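Probable disease resistance protein At5g66900 (Arabidopsis thaliana, PDB 7L7W) acts as a helper immune receptor in plant defence, forming a calcium-permeable, nonselective cation channel linked to cell death. Local coordinates at residues Glu80-Ala85 with Glu105-Asp110. The protein carries 2 engineered substitutions. Numbering follows the deposited sequence.
Sequences ERADVA and ERINKD. With NI (nickel (II) ion), chain B.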
loop_
_atom_site.group_PDB
_atom_site.type_symbol
_atom_site.label_atom_id
_atom_site.label_comp_id
_atom_site.label_asym_id
_atom_site.label_seq_id
_atom_site.Cartn_x
_atom_site.Cartn_y
_atom_site.Cartn_z
ATOM N N GLU A 80 22.265 -7.328 13.167
ATOM C CA GLU A 80 22.118 -8.108 11.942
ATOM C C GLU A 80 20.657 -8.288 11.546
ATOM O O GLU A 80 20.350 -8.369 10.348
ATOM C CB GLU A 80 22.807 -9.455 12.082
ATOM C CG GLU A 80 24.244 -9.408 11.598
ATOM C CD GLU A 80 24.363 -9.040 10.124
ATOM O OE1 GLU A 80 24.411 -7.823 9.818
ATOM O OE2 GLU A 80 24.429 -9.965 9.277
ATOM N N ARG A 81 19.737 -8.333 12.515
ATOM C CA ARG A 81 18.322 -8.296 12.142
ATOM C C ARG A 81 17.962 -6.964 11.485
ATOM O O ARG A 81 17.242 -6.934 10.477
ATOM C CB ARG A 81 17.452 -8.554 13.363
ATOM C CG ARG A 81 17.531 -10.015 13.825
ATOM C CD ARG A 81 17.232 -10.150 15.298
ATOM N NE ARG A 81 15.982 -9.478 15.634
ATOM C CZ ARG A 81 15.686 -9.004 16.844
ATOM N NH1 ARG A 81 16.565 -9.122 17.845
ATOM N NH2 ARG A 81 14.513 -8.403 17.045
ATOM N N ALA A 82 18.471 -5.846 12.025
ATOM C CA ALA A 82 18.239 -4.575 11.342
ATOM C C ALA A 82 18.805 -4.612 9.926
ATOM O O ALA A 82 18.157 -4.151 8.980
ATOM C CB ALA A 82 18.830 -3.408 12.130
ATOM N N ASP A 83 20.001 -5.179 9.758
ATOM C CA ASP A 83 20.627 -5.225 8.439
ATOM C C ASP A 83 19.766 -6.010 7.456
ATOM O O ASP A 83 19.457 -5.532 6.355
ATOM C CB ASP A 83 22.029 -5.833 8.564
ATOM C CG ASP A 83 22.905 -5.591 7.338
ATOM O OD1 ASP A 83 22.438 -4.965 6.374
ATOM O OD2 ASP A 83 24.083 -6.019 7.346
ATOM N N VAL A 84 19.352 -7.214 7.848
ATOM C CA VAL A 84 18.555 -8.059 6.965
ATOM C C VAL A 84 17.239 -7.379 6.607
ATOM O O VAL A 84 16.812 -7.385 5.436
ATOM C CB VAL A 84 18.324 -9.425 7.632
ATOM C CG1 VAL A 84 17.179 -10.150 6.979
ATOM C CG2 VAL A 84 19.601 -10.252 7.569
ATOM N N ALA A 85 16.573 -6.782 7.605
ATOM C CA ALA A 85 15.293 -6.129 7.359
ATOM C C ALA A 85 15.451 -4.965 6.389
ATOM O O ALA A 85 14.650 -4.803 5.451
ATOM C CB ALA A 85 14.689 -5.662 8.685
ATOM N N GLU A 105 9.576 -2.521 14.483
ATOM C CA GLU A 105 9.378 -1.971 15.815
ATOM C C GLU A 105 10.077 -2.830 16.859
ATOM O O GLU A 105 10.750 -2.306 17.756
ATOM C CB GLU A 105 7.886 -1.840 16.120
ATOM C CG GLU A 105 7.258 -0.607 15.485
ATOM C CD GLU A 105 5.730 -0.602 15.566
ATOM O OE1 GLU A 105 5.147 -1.667 15.892
ATOM O OE2 GLU A 105 5.119 0.468 15.306
ATOM N N ARG A 106 10.011 -4.154 16.722
ATOM C CA ARG A 106 10.627 -4.931 17.777
ATOM C C ARG A 106 12.141 -4.824 17.707
ATOM O O ARG A 106 12.799 -4.744 18.755
ATOM C CB ARG A 106 10.175 -6.384 17.778
ATOM C CG ARG A 106 10.141 -6.768 19.220
ATOM C CD ARG A 106 9.390 -8.001 19.597
ATOM N NE ARG A 106 9.820 -8.361 20.947
ATOM C CZ ARG A 106 11.045 -8.793 21.267
ATOM N NH1 ARG A 106 11.983 -8.952 20.332
ATOM N NH2 ARG A 106 11.334 -9.075 22.533
ATOM N N ILE A 107 12.709 -4.730 16.495
ATOM C CA ILE A 107 14.146 -4.472 16.413
ATOM C C ILE A 107 14.465 -3.199 17.172
ATOM O O ILE A 107 15.317 -3.182 18.070
ATOM C CB ILE A 107 14.606 -4.383 14.951
ATOM C CG1 ILE A 107 14.362 -5.724 14.242
ATOM C CG2 ILE A 107 16.068 -3.954 14.886
ATOM C CD1 ILE A 107 14.813 -5.747 12.798
ATOM N N ASN A 108 13.688 -2.150 16.894
ATOM C CA ASN A 108 13.813 -0.875 17.586
ATOM C C ASN A 108 13.816 -1.083 19.094
ATOM O O ASN A 108 14.761 -0.675 19.787
ATOM C CB ASN A 108 12.658 0.032 17.151
ATOM C CG ASN A 108 12.832 1.459 17.579
ATOM O OD1 ASN A 108 13.296 2.290 16.798
ATOM N ND2 ASN A 108 12.425 1.771 18.807
ATOM N N LYS A 109 12.801 -1.794 19.616
ATOM C CA LYS A 109 12.711 -1.904 21.068
ATOM C C LYS A 109 13.961 -2.584 21.612
ATOM O O LYS A 109 14.575 -2.090 22.568
ATOM C CB LYS A 109 11.437 -2.646 21.500
ATOM C CG LYS A 109 11.340 -2.878 23.035
ATOM C CD LYS A 109 11.981 -1.686 23.823
ATOM C CE LYS A 109 12.101 -1.867 25.337
ATOM N NZ LYS A 109 13.119 -0.900 25.852
ATOM N N ASP A 110 14.410 -3.647 20.941
ATOM C CA ASP A 110 15.568 -4.383 21.431
ATOM C C ASP A 110 16.777 -3.462 21.512
ATOM O O ASP A 110 17.443 -3.379 22.559
ATOM C CB ASP A 110 15.826 -5.591 20.528
ATOM C CG ASP A 110 14.725 -6.651 20.641
ATOM O OD1 ASP A 110 13.785 -6.452 21.445
ATOM O OD2 ASP A 110 14.782 -7.675 19.917
HETATM NI NI NI B . 24.423 -8.042 7.586
#
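Segments 80-85 of helix 70-88 and 105-110 of helix 97-114 run antiparallel, their axes 154° apart and 10.1 Å at closest approach, and Ile107 points into the interface as the main apolar contact. With CG1 anti to its own carbonyl carbon and chi2 fully extended (-179°), it lays CD1 against the backbone of the facing helix, 3.6 Å from Arg81 O. Its other branch, CG2, meets the methyl CB of Ala82 at 3.9 Å, while Ala85 CB touches CD1 from one turn further on.

Polar contacts lie beside this apolar patch. Arg81, bent at chi3, slides past Ile107 and grips a single oxygen end-on: NH1 and NH2 stand 3.1 and 3.0 Å from Asp110 OD2, which sits in the guanidinium plane. The carboxylate is turned 68° from that plane; NH1 uses the anti lone pair of OD2, and NH2 meets it from above the carboxylate plane. Arg106 NH1 adds a salt bridge to the same OD2 at 3.1 Å; the shared carboxylate probably offsets the repulsion between the two arginines.

Also within 80-85, but turned from 105-110, Glu80, through both oxygens, and Asp83 OD2 bind nickel. In this four-helix bundle of the RPW8-like CC domain, Ala82 also packs on Val27 of helix 20-32 and on Met111, and Ala85 rests on Ile104 of helix 97-114.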